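Local coordinates for DUF683-containing protein (Cyanothece, PDB 3CSX) that is of unknown function but is a small metalloprotein of the DUF683 family associated with nitrogen fixation, at residues B[28-31]-B[32-35]; B[34-37]-B[38-41]; B[52-55]-B[56-60]; B[63-66]-B[67-71]. All coordinates share one frame; numbering follows the deposited sequence.

Interaction 1: B[28-31]-B[32-35]; sequences NSKA and GQMK
Lys30 and Gln33 meet in a local surface contact between side chains about one helical turn apart, midway along helix 14-44, the first arm of a helical hairpin. The backbone supplies the frame. Gly32 N donates to Asn28 O over 2.9 Å, Lys35 N to Ala31 O over 2.8 Å, and both bonds are fairly straight, as regular alpha-helix requires. Gln33 N donates to Ser29 O at 3.1 Å, with a weaker and more bent second bond to Lys30 O.

On this frame the two long side chains lie obliquely across each other. Lys30 folds back on itself, bent about both chi2 (-54°) and chi3 (-84°), which brings its CD within 3.6 Å of Gln33 OE1 and its ammonium beside the same oxygen. The resulting bond from Lys30 NZ to Gln33 OE1 is weak at 3.4 Å, so the pair is better read as an aliphatic chain laid against an amide than as a firm polar link. The other end of that amide turns back along the helix, Gln33 NE2 standing 3.6 Å from Ser29 O without bonding to it. Ser29 OG makes a weak hydrogen bond to Arg25 O, one turn earlier.

The opposite arm, helix 52-77, packs against several of the neighbouring side chains: Ala31 rests on Ile62, Asn28 on Lys70, and Met34 on Lys58 and Thr59.

Interaction 2: B[34-37]-B[38-41]; sequences MKMD and LHDL
Met36, His39 and Asp40 form the first shell of this contact, a cluster of side chains on one turn of helix 14-44. Met36 and His39 run alongside each other in the same direction, and the sulfur stands obliquely to the imidazole, Met36 SD lying 4.6 Å from the centroid of the His39 ring. The same thioether crosses Asp40, with Met36 SD 3.8 Å from Asp40 OD1. The sulfur is placed there by the bend at chi2 (64°), with CG anti to the backbone N.

What fixes the ring is a hydrogen bond between sequence neighbours: His39 ND1 donates to Asp40 OD1 at 2.8 Å. The oxygen lies almost exactly in the imidazole plane, but the ring approaches it on the anti side of the carboxylate and 24° out of that plane. A nearby negative charge of this kind would probably favour protonated imidazole.

Further out, a water donates to both acids, 3.1 Å from Asp37 OD1 and 2.7 Å from Asp40 OD2, and so spans two like charges that do not touch. Beneath the side chains, regular backbone bonds set the spacing, among them Asp40 N to Met36 O at 2.9 Å.

This polar cluster contrasts with the residues that meet the second arm of the hairpin: Leu38 and Leu41 pack on Thr55, and Met34 on Lys58 and Thr59, all of helix 52-77.

Interaction 3: B[52-55]-B[56-60]; sequences LVET and AEKTY
Thr59 and Thr55 meet in the first turns of helix 52-77, the second arm of an antiparallel helical hairpin of Rop-like type, and their contact illustrates how a threonine can bond back to its own helix. Thr55 O accepts twice: from Thr59 N at 3.1 Å, the ordinary helical bond, and from Thr59 OG1 at 2.9 Å. The two donors come from opposite faces of the carbonyl plane, and the hydroxyl stands 36° above it, away from the lone-pair directions. Thr59 can make this bond because its OG1 is anti to its own carbonyl carbon (chi1 -59°), which swings the hydroxyl back toward the preceding turn. Thr55 has the same rotamer, and its OG1 hydrogen-bonds to Asn51 O, again four residues back.

This is the close-packed side, where Thr59 is buried and Met34 of helix 14-44 lies over it, while Leu41 meets Leu52 and Thr55. A valine in place of Thr59 would probably leave Thr55 O with the backbone N-H alone and remove the link that holds this side chain's rotation.

The other side is looser. Glu54 is exposed, and the end of the Glu57 chain leads away, its carboxylate close to that of Glu61, a pair of like charges. Beyond it, Tyr60 packs on Asp40 of the second subunit. Lys58 stands at the border of the two sides, exposed but with its stem touching Met34. Its charge does not meet that of Glu54, Glu54 OE1 lying 5.3 Å from Lys58 NZ. Rather than reaching the glutamate, the lysine chain bends back across Thr55, leaving Lys58 NZ 3.7 Å from Thr55 CA and 3.9 Å from Thr55 OG1.

Interaction 4: B[63-66]-B[67-71]; sequences FREL and DQLKK
Arg64 and Gln68 lie side by side, one turn apart, and point the same way, with their flat ends nearly perpendicular: the guanidinium and amide planes are 84° apart. Gln68 NE2 sits over one guanidinium face, offset toward its rim and 3.7 Å from Arg64 NH2. Both nitrogens are donors, so no hydrogen bond joins them; the amide nitrogen instead donates to Gln33 OE1 of the second subunit. Arg64 reaches this place with a chain extended as far as NE, CG opposite the backbone N (chi1 -179°).

Leu66 and Lys70 cross at an angle on another side of the helix. Here the lysine's aliphatic stem does the touching, Lys70 CE lying 3.6 Å from Leu66 CD1 and 3.7 Å from Leu66 CG. Replacing Leu66 by alanine is likely to leave this methylene without its partner and open a gap beside Asn28 of helix 14-44. Glu65 and Leu69 run alongside each other more loosely, and Lys71 NZ closes a salt bridge to Asp67 OD1 at 3.1 Å.

The helix thus presents one face to its own hairpin partner and another to the second subunit, as expected of a dimer of helical hairpins of Rop-like type.

The four contacts make two pairs, one on each arm of the hairpin. Interactions 1 and 2 share Met34 and Lys35 and follow each other along helix 14-44, their centres about 9 Å apart; interactions 3 and 4 occupy helix 52-77, about 17 Å apart between centres. The antiparallel arms match interaction 2 with interaction 3, through Leu41 CD2 and Thr55 OG1 at 3.5 Å, and interaction 1 with interaction 4, through Ala31 CB and Leu66 CD2 at 3.9 Å. Met34 joins interactions 1 and 2 to interaction 3, its CE 3.4 Å from Lys58 CE. Across the dimer, interaction 4 meets Gln33 and Met36 of the second subunit, and more weakly its Asp40, through a long ion pair from Arg64.

Interaction 1: B[28-31]-B[32-35]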
# COMPACT_ATOMS: atom_id res chain seq x y z
N ASN B 28 2.51 10.50 -9.22
CA ASN B 28 1.89 11.50 -8.34
C ASN B 28 1.22 12.57 -9.18
O ASN B 28 0.13 13.01 -8.85
CB ASN B 28 2.91 12.05 -7.33
CG ASN B 28 2.27 12.89 -6.26
OD1 ASN B 28 2.44 14.10 -6.24
ND2 ASN B 28 1.53 12.27 -5.36
N SER B 29 1.83 12.92 -10.33
CA SER B 29 1.23 13.87 -11.28
C SER B 29 -0.06 13.36 -11.89
O SER B 29 -1.03 14.11 -11.95
CB SER B 29 2.21 14.25 -12.39
OG SER B 29 3.39 14.74 -11.80
N LYS B 30 -0.06 12.08 -12.30
CA LYS B 30 -1.21 11.47 -12.92
C LYS B 30 -2.34 11.37 -11.91
O LYS B 30 -3.51 11.57 -12.23
CB LYS B 30 -0.88 10.07 -13.43
CG LYS B 30 -0.06 9.99 -14.74
CD LYS B 30 -0.70 10.77 -15.87
CE LYS B 30 -1.78 9.97 -16.58
NZ LYS B 30 -2.23 10.66 -17.83
N ALA B 31 -1.97 11.06 -10.67
CA ALA B 31 -2.94 10.95 -9.57
C ALA B 31 -3.59 12.29 -9.33
O ALA B 31 -4.81 12.37 -9.21
CB ALA B 31 -2.26 10.47 -8.32
N GLY B 32 -2.76 13.33 -9.24
CA GLY B 32 -3.27 14.71 -9.14
C GLY B 32 -4.28 15.06 -10.21
O GLY B 32 -5.25 15.80 -9.95
N GLN B 33 -4.07 14.54 -11.43
CA GLN B 33 -5.00 14.80 -12.52
C GLN B 33 -6.33 14.18 -12.31
O GLN B 33 -7.33 14.79 -12.59
CB GLN B 33 -4.47 14.28 -13.87
CG GLN B 33 -3.48 15.20 -14.49
CD GLN B 33 -2.57 14.45 -15.43
OE1 GLN B 33 -3.01 13.49 -16.09
NE2 GLN B 33 -1.31 14.82 -15.46
N MET B 34 -6.35 12.94 -11.82
CA MET B 34 -7.56 12.26 -11.57
C MET B 34 -8.25 12.89 -10.38
O MET B 34 -9.48 13.00 -10.38
CB MET B 34 -7.34 10.74 -11.38
CG MET B 34 -6.99 10.00 -12.70
SD MET B 34 -8.31 10.16 -13.90
CE MET B 34 -9.81 9.65 -13.04
N LYS B 35 -7.47 13.30 -9.37
CA LYS B 35 -8.06 13.99 -8.23
C LYS B 35 -8.85 15.19 -8.73
O LYS B 35 -10.03 15.34 -8.39
CB LYS B 35 -6.97 14.45 -7.28
CG LYS B 35 -7.44 15.35 -6.12
CD LYS B 35 -6.24 15.61 -5.24
CE LYS B 35 -6.47 16.74 -4.22
NZ LYS B 35 -6.24 18.07 -4.88

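Interaction 2: B[34-37]-B[38-41]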
# COMPACT_ATOMS: atom_id res chain seq x y z
N MET B 34 -6.35 12.94 -11.82
CA MET B 34 -7.56 12.26 -11.57
C MET B 34 -8.25 12.89 -10.38
O MET B 34 -9.48 13.00 -10.38
CB MET B 34 -7.34 10.74 -11.38
CG MET B 34 -6.99 10.00 -12.70
SD MET B 34 -8.31 10.16 -13.90
CE MET B 34 -9.81 9.65 -13.04
N LYS B 35 -7.47 13.30 -9.37
CA LYS B 35 -8.06 13.99 -8.23
C LYS B 35 -8.85 15.19 -8.73
O LYS B 35 -10.03 15.34 -8.39
CB LYS B 35 -6.97 14.45 -7.28
CG LYS B 35 -7.44 15.35 -6.12
CD LYS B 35 -6.24 15.61 -5.24
CE LYS B 35 -6.47 16.74 -4.22
NZ LYS B 35 -6.24 18.07 -4.88
N MET B 36 -8.20 16.04 -9.52
CA MET B 36 -8.87 17.25 -10.01
C MET B 36 -10.08 16.96 -10.86
O MET B 36 -11.08 17.61 -10.73
CB MET B 36 -7.89 18.20 -10.71
CG MET B 36 -8.54 19.55 -10.98
SD MET B 36 -9.00 20.46 -9.47
CE MET B 36 -7.40 20.93 -8.98
N ASP B 37 -10.02 15.94 -11.72
CA ASP B 37 -11.15 15.57 -12.49
C ASP B 37 -12.30 15.05 -11.66
O ASP B 37 -13.48 15.34 -11.93
CB ASP B 37 -10.71 14.59 -13.59
CG ASP B 37 -9.90 15.28 -14.67
OD1 ASP B 37 -9.67 16.54 -14.62
OD2 ASP B 37 -9.44 14.57 -15.57
N LEU B 38 -11.99 14.30 -10.62
CA LEU B 38 -13.06 13.82 -9.78
C LEU B 38 -13.67 15.01 -9.04
O LEU B 38 -14.88 15.09 -8.91
CB LEU B 38 -12.54 12.78 -8.81
CG LEU B 38 -13.68 12.28 -7.89
CD1 LEU B 38 -14.92 11.69 -8.66
CD2 LEU B 38 -13.11 11.30 -6.86
N HIS B 39 -12.82 15.89 -8.56
CA HIS B 39 -13.31 17.11 -7.88
C HIS B 39 -14.26 17.88 -8.78
O HIS B 39 -15.36 18.26 -8.38
CB HIS B 39 -12.13 17.97 -7.45
CG HIS B 39 -12.53 19.36 -7.11
ND1 HIS B 39 -12.70 20.34 -8.09
CD2 HIS B 39 -12.82 19.95 -5.93
CE1 HIS B 39 -13.09 21.47 -7.50
NE2 HIS B 39 -13.17 21.25 -6.19
N ASP B 40 -13.83 18.12 -10.02
CA ASP B 40 -14.64 18.86 -10.96
C ASP B 40 -15.96 18.19 -11.30
O ASP B 40 -16.98 18.87 -11.44
CB ASP B 40 -13.83 19.16 -12.25
CG ASP B 40 -12.68 20.13 -12.02
OD1 ASP B 40 -12.57 20.70 -10.89
OD2 ASP B 40 -11.86 20.30 -12.98
N LEU B 41 -15.97 16.86 -11.39
CA LEU B 41 -17.20 16.08 -11.51
C LEU B 41 -18.16 16.36 -10.34
O LEU B 41 -19.34 16.68 -10.54
CB LEU B 41 -16.89 14.57 -11.62
CG LEU B 41 -18.12 13.62 -11.80
CD1 LEU B 41 -19.06 14.08 -12.92
CD2 LEU B 41 -17.61 12.19 -12.09
O HOH W 1 -11.66 18.80 -15.20

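Interaction 3: B[52-55]-B[56-60]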
# COMPACT_ATOMS: atom_id res chain seq x y z
N LEU B 52 -20.20 9.07 -12.15
CA LEU B 52 -19.55 8.99 -10.83
C LEU B 52 -18.76 7.71 -10.53
O LEU B 52 -17.60 7.78 -10.15
CB LEU B 52 -20.56 9.21 -9.72
CG LEU B 52 -21.07 10.65 -9.62
CD1 LEU B 52 -22.32 10.69 -8.82
CD2 LEU B 52 -20.02 11.61 -9.01
N VAL B 53 -19.38 6.55 -10.69
CA VAL B 53 -18.73 5.32 -10.22
C VAL B 53 -17.49 5.04 -11.04
O VAL B 53 -16.44 4.74 -10.49
CB VAL B 53 -19.69 4.10 -10.19
CG1 VAL B 53 -18.93 2.82 -9.76
CG2 VAL B 53 -20.83 4.38 -9.25
N GLU B 54 -17.59 5.19 -12.36
CA GLU B 54 -16.46 4.97 -13.24
C GLU B 54 -15.29 5.87 -12.92
O GLU B 54 -14.15 5.43 -12.80
CB GLU B 54 -16.89 5.21 -14.69
CG GLU B 54 -15.95 4.61 -15.68
CD GLU B 54 -16.60 4.38 -17.03
OE1 GLU B 54 -17.28 5.30 -17.54
OE2 GLU B 54 -16.45 3.27 -17.58
N THR B 55 -15.59 7.16 -12.76
CA THR B 55 -14.58 8.13 -12.46
C THR B 55 -13.93 7.86 -11.11
O THR B 55 -12.72 7.90 -11.01
CB THR B 55 -15.13 9.59 -12.55
OG1 THR B 55 -15.69 9.82 -13.87
CG2 THR B 55 -14.03 10.60 -12.30
N ALA B 56 -14.73 7.58 -10.08
CA ALA B 56 -14.20 7.19 -8.76
C ALA B 56 -13.33 5.92 -8.79
O ALA B 56 -12.30 5.85 -8.17
CB ALA B 56 -15.33 7.02 -7.78
N GLU B 57 -13.75 4.91 -9.54
CA GLU B 57 -12.93 3.70 -9.67
C GLU B 57 -11.56 4.00 -10.26
O GLU B 57 -10.58 3.52 -9.76
CB GLU B 57 -13.66 2.59 -10.46
CG GLU B 57 -12.81 1.33 -10.80
CD GLU B 57 -12.33 0.58 -9.57
OE1 GLU B 57 -12.98 0.66 -8.52
OE2 GLU B 57 -11.29 -0.12 -9.67
N LYS B 58 -11.51 4.77 -11.35
CA LYS B 58 -10.28 5.12 -12.04
C LYS B 58 -9.33 5.87 -11.08
O LYS B 58 -8.12 5.60 -10.97
CB LYS B 58 -10.71 6.02 -13.21
CG LYS B 58 -9.77 6.18 -14.41
CD LYS B 58 -10.66 6.55 -15.65
CE LYS B 58 -11.48 7.86 -15.41
NZ LYS B 58 -12.96 7.91 -15.81
N THR B 59 -9.92 6.81 -10.36
CA THR B 59 -9.20 7.59 -9.37
C THR B 59 -8.67 6.69 -8.25
O THR B 59 -7.51 6.78 -7.86
CB THR B 59 -10.12 8.69 -8.81
OG1 THR B 59 -10.56 9.52 -9.88
CG2 THR B 59 -9.32 9.56 -7.80
N TYR B 60 -9.52 5.79 -7.77
CA TYR B 60 -9.11 4.88 -6.69
C TYR B 60 -7.89 4.06 -7.09
O TYR B 60 -6.93 3.94 -6.34
CB TYR B 60 -10.27 3.97 -6.29
CG TYR B 60 -9.79 2.81 -5.48
CD1 TYR B 60 -9.44 2.98 -4.14
CD2 TYR B 60 -9.66 1.54 -6.06
CE1 TYR B 60 -8.97 1.92 -3.40
CE2 TYR B 60 -9.18 0.48 -5.35
CZ TYR B 60 -8.85 0.67 -4.00
OH TYR B 60 -8.37 -0.41 -3.27

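Interaction 4: B[63-66]-B[67-71]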
# COMPACT_ATOMS: atom_id res chain seq x y z
N PHE B 63 -4.56 6.01 -7.09
CA PHE B 63 -4.10 6.29 -5.72
C PHE B 63 -3.68 5.04 -4.98
O PHE B 63 -2.73 5.07 -4.17
CB PHE B 63 -5.13 7.12 -4.95
CG PHE B 63 -5.03 8.60 -5.25
CD1 PHE B 63 -4.11 9.39 -4.56
CD2 PHE B 63 -5.83 9.19 -6.23
CE1 PHE B 63 -4.00 10.76 -4.84
CE2 PHE B 63 -5.70 10.56 -6.53
CZ PHE B 63 -4.81 11.34 -5.83
N ARG B 64 -4.35 3.92 -5.27
CA ARG B 64 -3.92 2.65 -4.65
C ARG B 64 -2.55 2.29 -5.14
O ARG B 64 -1.69 1.89 -4.36
CB ARG B 64 -4.87 1.50 -4.99
CG ARG B 64 -4.40 0.20 -4.30
CD ARG B 64 -5.37 -0.90 -4.60
NE ARG B 64 -4.99 -2.20 -4.03
CZ ARG B 64 -5.08 -2.55 -2.73
NH1 ARG B 64 -5.52 -1.69 -1.82
NH2 ARG B 64 -4.70 -3.76 -2.35
N GLU B 65 -2.33 2.40 -6.46
CA GLU B 65 -0.99 2.07 -6.96
C GLU B 65 0.07 3.02 -6.36
O GLU B 65 1.19 2.62 -5.97
CB GLU B 65 -0.94 2.10 -8.50
CG GLU B 65 0.39 1.51 -9.02
CD GLU B 65 0.73 1.92 -10.45
OE1 GLU B 65 -0.03 2.71 -11.04
OE2 GLU B 65 1.76 1.44 -10.99
N LEU B 66 -0.26 4.29 -6.33
CA LEU B 66 0.65 5.26 -5.76
C LEU B 66 1.01 4.94 -4.31
O LEU B 66 2.17 5.06 -3.90
CB LEU B 66 0.05 6.66 -5.88
CG LEU B 66 0.95 7.83 -5.44
CD1 LEU B 66 2.26 7.93 -6.23
CD2 LEU B 66 0.10 9.12 -5.57
N ASP B 67 0.01 4.55 -3.54
CA ASP B 67 0.20 4.25 -2.09
C ASP B 67 1.10 3.01 -1.96
O ASP B 67 2.03 3.00 -1.19
CB ASP B 67 -1.16 3.99 -1.47
CG ASP B 67 -1.14 3.88 0.07
OD1 ASP B 67 -0.29 4.51 0.74
OD2 ASP B 67 -2.01 3.15 0.58
N GLN B 68 0.84 1.98 -2.77
CA GLN B 68 1.73 0.81 -2.76
C GLN B 68 3.17 1.17 -3.05
O GLN B 68 4.09 0.65 -2.41
CB GLN B 68 1.29 -0.27 -3.78
CG GLN B 68 -0.08 -0.85 -3.50
CD GLN B 68 -0.09 -1.98 -2.47
OE1 GLN B 68 0.85 -2.15 -1.72
NE2 GLN B 68 -1.17 -2.77 -2.45
N LEU B 69 3.40 2.05 -4.02
CA LEU B 69 4.77 2.35 -4.39
C LEU B 69 5.44 3.19 -3.30
O LEU B 69 6.60 2.98 -2.96
CB LEU B 69 4.81 3.04 -5.75
CG LEU B 69 4.43 2.17 -6.95
CD1 LEU B 69 4.36 3.10 -8.17
CD2 LEU B 69 5.44 1.02 -7.14
N LYS B 70 4.68 4.11 -2.73
CA LYS B 70 5.21 4.93 -1.65
C LYS B 70 5.62 4.11 -0.44
O LYS B 70 6.72 4.29 0.11
CB LYS B 70 4.24 6.07 -1.31
CG LYS B 70 4.37 7.21 -2.30
CD LYS B 70 3.42 8.34 -2.01
CE LYS B 70 3.39 9.36 -3.14
NZ LYS B 70 2.76 10.62 -2.64
N LYS B 71 4.76 3.19 -0.03
CA LYS B 71 5.05 2.23 1.05
C LYS B 71 6.25 1.34 0.72
O LYS B 71 7.09 1.11 1.58
CB LYS B 71 3.82 1.38 1.35
CG LYS B 71 2.70 2.18 2.03
CD LYS B 71 1.35 1.45 2.06
CE LYS B 71 0.49 1.94 3.25
NZ LYS B 71 0.60 3.44 3.48